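Local coordinates for glycosyl hydrolase family 62 protein (Coprinopsis cinerea, PDB 5B6T), which hydrolyses alpha-L-arabinofuranosyl linkages as a glycoside hydrolase family 62 enzyme, probably removing arabinose side groups from arabinoxylan, at residues Lys190-Glu195 against Trp222-Thr227; Glu195-Tyr200 against Leu210-Ile215; Pro245-Asn250 against Arg261-Gly266; Asn161-Arg166 against Ala184-Asn189. All blocks are in the same frame, centred on the assembly; numbering follows the deposited sequence.

Overall arrangement
Contacts 1 and 2 share Glu195 and the sheet of strands 195-202, 207-215 and 221-228, one blade of the five-bladed propeller expected of family 62; their centres are about 6 Å apart. Contact 4, in the preceding blade, lies about 11 Å from contact 2 between centres and reaches it through Leu164 and Met185, which pack on Leu210. Contact 3 meets contact 2 through Ser264 and His265 N, both bonded to Glu213, and joins contact 1 through backbone bonds of Phe223 with Phe246 and Ala247; its nearest atoms to contact 4 are about 11 Å away. A lead ion lies about 3 Å from the Glu195 side chain, and His265 of contact 3 binds calcium.

Contact 1: residues Lys190-Glu195 against Trp222-Thr227; sequences KNRLFE and WFRSWT
Arg192 and Leu193, in the loop that leads into strand 195-202, make a mixed polar and aromatic buried contact with Trp222, Arg224 and Trp226 on strand 221-228. Its direct hydrogen bond, Arg224 NH1 to Arg192 O, is 2.8 Å long with an N-H...O angle of 154°. The oxygen lies in the plane of the Arg224 guanidinium, while the donor stands above the carbonyl plane. The Arg192 chain bends at CD (chi2 -75°) and again at NE, and its NH2 comes over one face of the Arg224 guanidinium, offset toward its rim, the planes 33° apart. Arg192 NH2 and Arg224 NH2 are then 3.5 Å from each other. Asp240, in a salt bridge with Arg224, and Gln241, hydrogen-bonded to Arg192, probably ease the repulsion. Trp226 CZ2 sits over the centre of the opposite face, so both faces are covered. Arg192 NH1 meets the edge of the Trp222 indole, 3.8 Å from Trp222 CZ2, and Leu193 CD1 makes an apolar contact with Trp226 CH2 at 3.7 Å. A water accepts from Trp222 NE1 at 3.0 Å and donates only weakly to Asn191 O. Phe194 and Glu195, both facing Glu213, form a classic beta bulge where this loop becomes a strand. The loop runs from outermost strand 182-186 of one blade into strand 195-202 of the next and packs on strand 221-228 there, as blade-to-blade connections do in a beta-propeller.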
# COMPACT_ATOMS: atom_id res chain seq x y z
N LYS A 190 3.98 17.95 -7.41
CA LYS A 190 3.79 16.91 -6.40
C LYS A 190 2.50 16.12 -6.60
O LYS A 190 2.46 14.93 -6.25
CB LYS A 190 3.85 17.49 -4.99
CG LYS A 190 2.71 18.43 -4.67
CD LYS A 190 2.88 19.07 -3.28
CE LYS A 190 1.67 19.91 -2.90
NZ LYS A 190 1.80 20.46 -1.52
N ASN A 191 1.47 16.73 -7.16
CA ASN A 191 0.21 16.02 -7.36
C ASN A 191 0.34 14.87 -8.36
O ASN A 191 -0.42 13.94 -8.29
CB ASN A 191 -0.87 16.99 -7.82
CG ASN A 191 -1.44 17.82 -6.68
OD1 ASN A 191 -1.02 17.73 -5.54
ND2 ASN A 191 -2.45 18.62 -7.00
N ARG A 192 1.30 14.94 -9.27
CA ARG A 192 1.50 13.89 -10.27
C ARG A 192 2.18 12.65 -9.69
O ARG A 192 2.07 11.56 -10.27
CB ARG A 192 2.33 14.40 -11.44
CG ARG A 192 1.66 15.47 -12.27
CD ARG A 192 0.58 14.89 -13.16
NE ARG A 192 1.14 14.09 -14.25
CZ ARG A 192 0.44 13.46 -15.20
NH1 ARG A 192 -0.90 13.45 -15.22
NH2 ARG A 192 1.13 12.80 -16.13
N LEU A 193 2.85 12.79 -8.55
CA LEU A 193 3.60 11.68 -7.95
C LEU A 193 3.54 11.86 -6.44
O LEU A 193 4.50 12.25 -5.78
CB LEU A 193 5.03 11.68 -8.48
CG LEU A 193 5.83 10.39 -8.25
CD1 LEU A 193 5.39 9.30 -9.20
CD2 LEU A 193 7.32 10.65 -8.38
N PHE A 194 2.35 11.59 -5.90
CA PHE A 194 2.02 12.11 -4.57
C PHE A 194 2.39 11.18 -3.42
O PHE A 194 3.17 11.56 -2.55
CB PHE A 194 0.56 12.53 -4.50
CG PHE A 194 0.24 13.34 -3.28
CD1 PHE A 194 0.81 14.59 -3.10
CD2 PHE A 194 -0.63 12.87 -2.33
CE1 PHE A 194 0.53 15.33 -1.96
CE2 PHE A 194 -0.94 13.62 -1.21
CZ PHE A 194 -0.34 14.84 -1.01
N GLU A 195 1.85 9.98 -3.39
CA GLU A 195 2.20 9.05 -2.30
C GLU A 195 1.78 7.63 -2.69
O GLU A 195 1.42 7.38 -3.85
CB GLU A 195 1.53 9.49 -1.00
CG GLU A 195 0.00 9.52 -1.06
CD GLU A 195 -0.68 10.23 0.09
OE1 GLU A 195 -0.06 10.71 1.04
OE2 GLU A 195 -1.94 10.31 0.11
N TRP A 222 -6.06 8.88 -8.02
CA TRP A 222 -5.92 7.88 -9.06
C TRP A 222 -4.52 7.29 -9.03
O TRP A 222 -3.65 7.81 -8.34
CB TRP A 222 -6.23 8.47 -10.44
CG TRP A 222 -5.28 9.54 -10.96
CD1 TRP A 222 -5.06 10.76 -10.43
CD2 TRP A 222 -4.45 9.44 -12.12
NE1 TRP A 222 -4.15 11.45 -11.20
CE2 TRP A 222 -3.74 10.66 -12.23
CE3 TRP A 222 -4.25 8.45 -13.09
CZ2 TRP A 222 -2.85 10.90 -13.27
CZ3 TRP A 222 -3.37 8.68 -14.10
CH2 TRP A 222 -2.68 9.91 -14.20
N PHE A 223 -4.31 6.23 -9.80
CA PHE A 223 -3.02 5.55 -9.90
C PHE A 223 -2.39 5.59 -11.27
O PHE A 223 -3.06 5.35 -12.27
CB PHE A 223 -3.10 4.07 -9.44
CG PHE A 223 -3.14 3.96 -7.96
CD1 PHE A 223 -4.37 4.05 -7.27
CD2 PHE A 223 -1.97 3.91 -7.24
CE1 PHE A 223 -4.39 4.01 -5.90
CE2 PHE A 223 -2.00 3.90 -5.86
CZ PHE A 223 -3.21 3.97 -5.19
N ARG A 224 -1.08 5.86 -11.26
CA ARG A 224 -0.22 5.75 -12.43
C ARG A 224 0.62 4.51 -12.33
O ARG A 224 0.84 4.00 -11.23
CB ARG A 224 0.66 6.99 -12.54
CG ARG A 224 -0.15 8.28 -12.68
CD ARG A 224 0.69 9.54 -12.66
NE ARG A 224 1.54 9.67 -13.84
CZ ARG A 224 2.72 10.30 -13.87
NH1 ARG A 224 3.20 10.89 -12.78
NH2 ARG A 224 3.42 10.35 -15.00
N SER A 225 1.11 4.03 -13.47
CA SER A 225 1.91 2.80 -13.50
C SER A 225 3.06 2.89 -14.48
O SER A 225 2.96 3.57 -15.53
CB SER A 225 1.04 1.60 -13.87
OG SER A 225 0.37 1.78 -15.13
N TRP A 226 4.12 2.17 -14.13
CA TRP A 226 5.35 2.08 -14.91
C TRP A 226 5.88 0.67 -14.79
O TRP A 226 5.56 -0.05 -13.84
CB TRP A 226 6.43 3.01 -14.34
CG TRP A 226 6.15 4.46 -14.34
CD1 TRP A 226 6.64 5.38 -15.22
CD2 TRP A 226 5.38 5.20 -13.39
NE1 TRP A 226 6.23 6.64 -14.89
CE2 TRP A 226 5.43 6.55 -13.77
CE3 TRP A 226 4.65 4.85 -12.25
CZ2 TRP A 226 4.77 7.56 -13.07
CZ3 TRP A 226 4.01 5.87 -11.55
CH2 TRP A 226 4.09 7.18 -11.95
N THR A 227 6.76 0.30 -15.72
CA THR A 227 7.51 -0.96 -15.59
C THR A 227 8.99 -0.75 -15.81
O THR A 227 9.41 0.25 -16.41
CB THR A 227 7.04 -2.04 -16.59
OG1 THR A 227 7.27 -1.56 -17.93
CG2 THR A 227 5.56 -2.35 -16.41
O HOH W 1 -2.23 13.72 -11.20

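Contact 2: residues Glu195-Tyr200 against Leu210-Ile215; sequences EAANVY and LLHEAI
Glu213 O is gripped by His212 ND1 at 3.1 Å and, across the strands, by Glu195 N in a weak bond of 3.4 Å; the backbone N of Phe194 also bonds to it. The His212 ring holds the oxygen in its own plane. Its CG is anti to the backbone N (chi1 -158°), and the imidazole lies beside the partner strand, with Ala197 N over one of its faces. The return bond from Glu213 N to Glu195 O, 2.9 Å, arrives nearly along the C=O axis. Next, Ala196 takes a left-handed backbone conformation (phi 62°, psi 60°), and the register slips by one residue in a beta bulge. Regular antiparallel pairing resumes beyond it, with Asn198 N to Leu211 O at 2.9 Å and Leu211 N to Asn198 O at 2.8 Å. Ala197 CA adds a C-H...O contact to Leu211 O. On one side of the sheet Val199 CG2 packs against Leu210 CD1 at 3.8 Å. On the other, Leu211 CD1 lies against Asn198 OD1, an oxygen that also bonds to the hydroxyl of Tyr286. Glu195 and Glu213 point to that same side, Glu195 OE2 being 4.4 Å from Glu213 OE1, and a water lies within hydrogen-bonding distance of both oxygens. Arg221 forms salt bridges with the two carboxylates, while Ser264 and the backbone N of His265 grip Glu213. With a lead ion about 3 Å from the Glu195 side chain, this bulged antiparallel hairpin brings two carboxylates together beside a metal-binding spot, consistent with the acidic active-site centre of a propeller glycosidase.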
# COMPACT_ATOMS: atom_id res chain seq x y z
N GLU A 195 1.85 9.98 -3.39
CA GLU A 195 2.20 9.05 -2.30
C GLU A 195 1.78 7.63 -2.69
O GLU A 195 1.42 7.38 -3.85
CB GLU A 195 1.53 9.49 -1.00
CG GLU A 195 0.00 9.52 -1.06
CD GLU A 195 -0.68 10.23 0.09
OE1 GLU A 195 -0.06 10.71 1.04
OE2 GLU A 195 -1.94 10.31 0.11
N ALA A 196 1.92 6.70 -1.75
CA ALA A 196 1.33 5.36 -1.86
C ALA A 196 1.87 4.57 -3.04
O ALA A 196 1.12 4.03 -3.85
CB ALA A 196 -0.19 5.44 -1.91
N ALA A 197 3.18 4.37 -3.03
CA ALA A 197 3.81 3.45 -3.99
C ALA A 197 3.45 1.97 -3.71
O ALA A 197 3.26 1.56 -2.58
CB ALA A 197 5.31 3.62 -3.98
N ASN A 198 3.34 1.21 -4.80
CA ASN A 198 3.46 -0.25 -4.77
C ASN A 198 4.52 -0.65 -5.78
O ASN A 198 4.61 -0.06 -6.87
CB ASN A 198 2.18 -1.00 -5.18
CG ASN A 198 0.94 -0.60 -4.40
OD1 ASN A 198 0.03 0.01 -4.97
ND2 ASN A 198 0.84 -1.02 -3.15
N VAL A 199 5.33 -1.63 -5.41
CA VAL A 199 6.34 -2.18 -6.31
C VAL A 199 6.29 -3.71 -6.25
O VAL A 199 6.39 -4.30 -5.19
CB VAL A 199 7.75 -1.67 -6.00
CG1 VAL A 199 8.70 -2.06 -7.14
CG2 VAL A 199 7.72 -0.17 -5.81
N TYR A 200 6.09 -4.33 -7.44
CA TYR A 200 5.92 -5.78 -7.54
C TYR A 200 6.80 -6.41 -8.61
O TYR A 200 7.10 -5.76 -9.61
CB TYR A 200 4.50 -6.10 -7.91
CG TYR A 200 3.45 -5.66 -6.91
CD1 TYR A 200 3.29 -6.32 -5.71
CD2 TYR A 200 2.63 -4.58 -7.19
CE1 TYR A 200 2.32 -5.93 -4.80
CE2 TYR A 200 1.64 -4.20 -6.31
CZ TYR A 200 1.50 -4.87 -5.09
OH TYR A 200 0.51 -4.47 -4.21
N LEU A 210 5.65 -0.64 -11.03
CA LEU A 210 5.52 0.45 -10.05
C LEU A 210 4.15 1.10 -10.21
O LEU A 210 3.78 1.49 -11.32
CB LEU A 210 6.58 1.53 -10.31
CG LEU A 210 6.45 2.84 -9.54
CD1 LEU A 210 6.64 2.65 -8.05
CD2 LEU A 210 7.46 3.85 -10.09
N LEU A 211 3.39 1.17 -9.11
CA LEU A 211 2.16 1.94 -9.04
C LEU A 211 2.40 3.09 -8.10
O LEU A 211 3.17 2.98 -7.15
CB LEU A 211 1.00 1.11 -8.48
CG LEU A 211 0.79 -0.26 -9.14
CD1 LEU A 211 -0.32 -1.05 -8.45
CD2 LEU A 211 0.56 -0.13 -10.66
N HIS A 212 1.75 4.22 -8.35
CA HIS A 212 1.93 5.36 -7.45
C HIS A 212 0.67 6.22 -7.54
O HIS A 212 0.14 6.42 -8.63
CB HIS A 212 3.18 6.18 -7.89
CG HIS A 212 3.79 7.02 -6.84
ND1 HIS A 212 3.20 8.15 -6.31
CD2 HIS A 212 5.00 6.91 -6.23
CE1 HIS A 212 4.01 8.68 -5.40
NE2 HIS A 212 5.11 7.96 -5.36
N GLU A 213 0.20 6.69 -6.38
CA GLU A 213 -0.98 7.54 -6.31
C GLU A 213 -0.69 8.98 -6.73
O GLU A 213 0.42 9.50 -6.49
CB GLU A 213 -1.57 7.55 -4.89
CG GLU A 213 -2.98 8.07 -4.83
CD GLU A 213 -3.64 7.94 -3.47
OE1 GLU A 213 -3.22 7.08 -2.65
OE2 GLU A 213 -4.63 8.70 -3.24
N ALA A 214 -1.69 9.59 -7.37
CA ALA A 214 -1.64 10.95 -7.85
C ALA A 214 -2.97 11.62 -7.52
O ALA A 214 -3.96 10.96 -7.24
CB ALA A 214 -1.43 10.96 -9.36
N ILE A 215 -2.96 12.94 -7.54
CA ILE A 215 -4.15 13.75 -7.38
C ILE A 215 -4.37 14.42 -8.73
O ILE A 215 -3.55 15.25 -9.16
CB ILE A 215 -3.95 14.83 -6.29
CG1 ILE A 215 -3.53 14.20 -4.95
CG2 ILE A 215 -5.18 15.71 -6.14
CD1 ILE A 215 -3.14 15.22 -3.92
O HOH W 2 -3.57 8.15 -0.17

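Contact 3: residues Pro245-Asn250 against Arg261-Gly266; sequences PFARAN and RDISHG. With CA (calcium ion), chain D.
Flat groups stand apart from the meeting of Ala247, Arg248 and Ile263 rather than forming it: Asn250 ND2 lies in plane at the edge of the Arg248 guanidinium, and two calcium-bound waters lie in plane at the edge of the His265 imidazole. The calcium takes His265 NE2 as its protein ligand at 2.1 Å, and five waters complete an octahedron around it. The chain turns a corner at His265, passing there from one sheet or face to another. A calcium ion held by a histidine and waters near the middle of a five-bladed propeller is a recurring feature of family 62, and here the ion lies close to the centre of the chain. Away from the metal, the two segments touch chiefly through Ile263. Its CG2 branch meets Ala247 CB at 3.9 Å, while the CG1 branch, anti to the carbonyl carbon (chi1 -50°), lies against Arg248 CA at 3.9 Å. Further out, Ala249 CB rests 3.7 Å from Arg261 O. No direct hydrogen bond crosses; instead one water accepts from Ala249 N at 3.0 Å and donates to Arg261 O at 2.7 Å. Each segment is tied to strand 221-228: Phe246 and Ala247 both face Phe223 in a classic beta bulge, and Ile263 shares a backbone bond with Arg221. Asp262 accepts from the backbone N of Arg221 and forms a salt bridge with Arg220.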
# COMPACT_ATOMS: atom_id res chain seq x y z
N PRO A 245 -5.06 5.46 -17.53
CA PRO A 245 -4.59 5.39 -16.14
C PRO A 245 -4.41 3.95 -15.69
O PRO A 245 -4.97 3.04 -16.28
CB PRO A 245 -5.73 6.04 -15.37
CG PRO A 245 -6.96 5.66 -16.15
CD PRO A 245 -6.52 5.70 -17.59
N PHE A 246 -3.68 3.71 -14.59
CA PHE A 246 -3.71 2.36 -14.06
C PHE A 246 -5.11 2.13 -13.48
O PHE A 246 -5.77 1.15 -13.81
CB PHE A 246 -2.63 2.14 -13.00
CG PHE A 246 -2.65 0.76 -12.46
CD1 PHE A 246 -2.15 -0.31 -13.21
CD2 PHE A 246 -3.20 0.51 -11.20
CE1 PHE A 246 -2.19 -1.62 -12.71
CE2 PHE A 246 -3.27 -0.78 -10.70
CZ PHE A 246 -2.76 -1.85 -11.46
N ALA A 247 -5.56 3.04 -12.62
CA ALA A 247 -6.88 2.93 -12.02
C ALA A 247 -7.35 4.34 -11.67
O ALA A 247 -6.64 5.09 -11.02
CB ALA A 247 -6.85 2.04 -10.78
N ARG A 248 -8.56 4.68 -12.11
CA ARG A 248 -9.11 6.02 -12.00
C ARG A 248 -10.61 5.91 -12.26
O ARG A 248 -11.06 4.91 -12.81
CB ARG A 248 -8.45 6.93 -13.04
CG ARG A 248 -8.83 8.41 -12.93
CD ARG A 248 -7.86 9.29 -13.72
NE ARG A 248 -8.27 10.68 -13.63
CZ ARG A 248 -8.97 11.36 -14.56
NH1 ARG A 248 -9.30 10.84 -15.74
NH2 ARG A 248 -9.33 12.61 -14.28
N ALA A 249 -11.39 6.89 -11.84
CA ALA A 249 -12.84 6.80 -12.07
C ALA A 249 -13.18 6.47 -13.52
O ALA A 249 -14.19 5.79 -13.77
CB ALA A 249 -13.52 8.10 -11.67
N ASN A 250 -12.37 6.93 -14.48
CA ASN A 250 -12.70 6.73 -15.89
C ASN A 250 -12.33 5.37 -16.47
O ASN A 250 -12.58 5.12 -17.66
CB ASN A 250 -12.16 7.86 -16.79
CG ASN A 250 -10.64 7.91 -16.82
OD1 ASN A 250 -10.02 7.67 -15.82
ND2 ASN A 250 -10.04 8.25 -17.96
N ARG A 261 -15.49 8.38 -6.46
CA ARG A 261 -14.78 8.93 -7.61
C ARG A 261 -13.26 8.92 -7.43
O ARG A 261 -12.54 9.32 -8.33
CB ARG A 261 -15.22 10.38 -7.86
CG ARG A 261 -16.68 10.51 -8.28
CD ARG A 261 -16.98 11.96 -8.68
NE ARG A 261 -18.39 12.26 -8.42
CZ ARG A 261 -18.88 13.47 -8.14
NH1 ARG A 261 -18.09 14.55 -8.09
NH2 ARG A 261 -20.17 13.61 -7.89
N ASP A 262 -12.82 8.50 -6.23
CA ASP A 262 -11.42 8.42 -5.87
C ASP A 262 -11.00 6.97 -5.82
O ASP A 262 -11.71 6.14 -5.22
CB ASP A 262 -11.20 9.03 -4.49
CG ASP A 262 -11.43 10.52 -4.47
OD1 ASP A 262 -10.47 11.27 -4.73
OD2 ASP A 262 -12.59 10.96 -4.16
N ILE A 263 -9.86 6.68 -6.46
CA ILE A 263 -9.22 5.37 -6.35
C ILE A 263 -7.89 5.64 -5.68
O ILE A 263 -6.99 6.23 -6.28
CB ILE A 263 -9.01 4.66 -7.72
CG1 ILE A 263 -10.28 4.65 -8.54
CG2 ILE A 263 -8.48 3.26 -7.47
CD1 ILE A 263 -11.48 3.92 -7.94
N SER A 264 -7.82 5.27 -4.40
CA SER A 264 -6.71 5.69 -3.55
C SER A 264 -6.05 4.50 -2.82
O SER A 264 -6.56 3.36 -2.87
CB SER A 264 -7.24 6.81 -2.63
OG SER A 264 -6.30 7.32 -1.70
N HIS A 265 -4.90 4.80 -2.19
CA HIS A 265 -3.99 3.89 -1.49
C HIS A 265 -4.45 2.46 -1.35
O HIS A 265 -5.31 2.17 -0.53
CB HIS A 265 -3.65 4.46 -0.12
CG HIS A 265 -2.43 3.85 0.48
ND1 HIS A 265 -1.49 4.56 1.18
CD2 HIS A 265 -1.98 2.57 0.42
CE1 HIS A 265 -0.52 3.75 1.55
NE2 HIS A 265 -0.79 2.53 1.11
N GLY A 266 -3.90 1.59 -2.18
CA GLY A 266 -4.28 0.20 -2.22
C GLY A 266 -3.13 -0.78 -2.38
O GLY A 266 -1.95 -0.45 -2.19
CA CA D . 0.38 0.74 1.25
O HOH W 3 -10.37 8.89 -9.88
O HOH W 4 0.88 1.01 -0.81
O HOH W 5 2.08 1.76 1.83
O HOH W 6 1.39 -1.06 1.51
O HOH W 7 -1.26 -0.33 0.51
O HOH W 8 -0.31 0.49 3.30

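Contact 4: residues Asn161-Arg166 against Ala184-Asn189; sequences NGHLYR and AMQDSN
Gly162, His163 and Leu164 pair with Met185, Gln186 and Asp187 through backbone hydrogen bonds of an antiparallel hairpin. Leu164 N donates to Met185 O at 2.8 Å, almost straight at 175°, and Asp187 N donates to Gly162 O at 2.9 Å. Leu164 O takes two donors, Ala184 N at 2.8 Å and, weakly, Met185 N; with both residues facing Leu164, this is a classic beta bulge. Gly162 (phi 87°, psi 16°) lies so close to Asp187 O that a CB would clash with that oxygen. Among side chains, Gln186 OE1 approaches the edge of the His163 ring, 3.4 Å from His163 CD2, with ring and amide planes steeply inclined. A water joins His163 NE2 to Gln186 OE1, while Asp159 holds the other ring nitrogen. A second water donates to Asn161 O and Asp187 O. Asp187 OD1 accepts from Asn189 N in an Asx turn just beyond the strand. Apolar contacts are modest: Arg166 CB meets Ala184 CB at 4.0 Å, and Leu164 CB meets Met185 CB at 4.2 Å. Because main-chain bonds and two waters carry most of the polar contact, the pairing rests chiefly on the backbone, and the lack of a side chain at Gly162 permits its close approach.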
# COMPACT_ATOMS: atom_id res chain seq x y z
N ASN A 161 5.64 15.27 -1.70
CA ASN A 161 6.22 16.43 -2.36
C ASN A 161 6.81 16.09 -3.70
O ASN A 161 7.66 16.82 -4.22
CB ASN A 161 7.29 17.12 -1.50
CG ASN A 161 7.49 18.57 -1.89
OD1 ASN A 161 6.55 19.28 -2.23
ND2 ASN A 161 8.76 19.03 -1.84
N GLY A 162 6.35 14.98 -4.28
CA GLY A 162 6.75 14.67 -5.63
C GLY A 162 8.03 13.88 -5.76
O GLY A 162 8.56 13.80 -6.87
N HIS A 163 8.52 13.25 -4.67
CA HIS A 163 9.70 12.40 -4.76
C HIS A 163 9.36 11.02 -4.28
O HIS A 163 8.66 10.87 -3.29
CB HIS A 163 10.85 12.95 -3.91
CG HIS A 163 11.15 14.39 -4.20
ND1 HIS A 163 10.74 15.40 -3.36
CD2 HIS A 163 11.78 14.98 -5.24
CE1 HIS A 163 11.05 16.57 -3.91
NE2 HIS A 163 11.71 16.33 -5.03
N LEU A 164 9.86 10.03 -5.00
CA LEU A 164 9.87 8.64 -4.57
C LEU A 164 11.32 8.28 -4.27
O LEU A 164 12.18 8.39 -5.14
CB LEU A 164 9.34 7.73 -5.68
CG LEU A 164 9.38 6.22 -5.40
CD1 LEU A 164 8.43 5.81 -4.28
CD2 LEU A 164 9.03 5.46 -6.67
N TYR A 165 11.58 7.84 -3.05
CA TYR A 165 12.93 7.49 -2.61
C TYR A 165 13.11 5.98 -2.54
O TYR A 165 12.14 5.22 -2.30
CB TYR A 165 13.21 8.05 -1.22
CG TYR A 165 13.03 9.54 -1.12
CD1 TYR A 165 14.04 10.39 -1.48
CD2 TYR A 165 11.84 10.09 -0.65
CE1 TYR A 165 13.86 11.76 -1.42
CE2 TYR A 165 11.65 11.48 -0.60
CZ TYR A 165 12.67 12.30 -0.98
OH TYR A 165 12.53 13.67 -0.90
N ARG A 166 14.37 5.56 -2.70
CA ARG A 166 14.72 4.14 -2.63
C ARG A 166 16.09 3.92 -1.97
O ARG A 166 17.09 4.50 -2.44
CB ARG A 166 14.73 3.55 -4.03
CG ARG A 166 14.93 2.03 -4.08
CD ARG A 166 15.21 1.47 -5.45
NE ARG A 166 16.42 2.05 -6.05
CZ ARG A 166 17.66 1.67 -5.76
NH1 ARG A 166 17.89 0.71 -4.90
NH2 ARG A 166 18.67 2.28 -6.35
N ALA A 184 14.36 7.80 -6.73
CA ALA A 184 14.02 6.85 -7.78
C ALA A 184 13.15 7.46 -8.90
O ALA A 184 13.21 7.02 -10.06
CB ALA A 184 13.30 5.67 -7.17
N MET A 185 12.31 8.40 -8.53
CA MET A 185 11.43 9.08 -9.47
C MET A 185 11.01 10.40 -8.84
O MET A 185 10.88 10.52 -7.61
CB MET A 185 10.18 8.25 -9.79
CG MET A 185 9.36 8.84 -10.92
SD MET A 185 7.95 7.79 -11.31
CE MET A 185 8.74 6.56 -12.33
N GLN A 186 10.78 11.40 -9.68
CA GLN A 186 10.31 12.68 -9.19
C GLN A 186 9.51 13.42 -10.22
O GLN A 186 9.61 13.15 -11.43
CB GLN A 186 11.45 13.55 -8.68
CG GLN A 186 12.45 13.94 -9.73
CD GLN A 186 13.69 14.51 -9.08
OE1 GLN A 186 13.62 15.28 -8.13
NE2 GLN A 186 14.85 14.08 -9.55
N ASP A 187 8.66 14.32 -9.72
CA ASP A 187 7.93 15.25 -10.58
C ASP A 187 7.92 16.61 -9.92
O ASP A 187 7.74 16.71 -8.72
CB ASP A 187 6.49 14.78 -10.80
CG ASP A 187 5.88 15.33 -12.08
OD1 ASP A 187 5.55 16.53 -12.12
OD2 ASP A 187 5.73 14.57 -13.05
N SER A 188 8.12 17.67 -10.71
CA SER A 188 8.02 19.03 -10.17
C SER A 188 6.60 19.38 -9.70
O SER A 188 6.45 20.28 -8.87
CB SER A 188 8.46 20.05 -11.22
OG SER A 188 7.63 19.94 -12.36
N ASN A 189 5.59 18.67 -10.19
CA ASN A 189 4.24 18.81 -9.67
C ASN A 189 3.96 17.65 -8.70
O ASN A 189 3.76 16.50 -9.13
CB ASN A 189 3.22 18.82 -10.82
CG ASN A 189 1.79 18.93 -10.33
OD1 ASN A 189 1.53 18.96 -9.14
ND2 ASN A 189 0.85 18.97 -11.25
O HOH W 9 8.65 18.01 -6.48
O HOH W 10 13.18 17.86 -6.74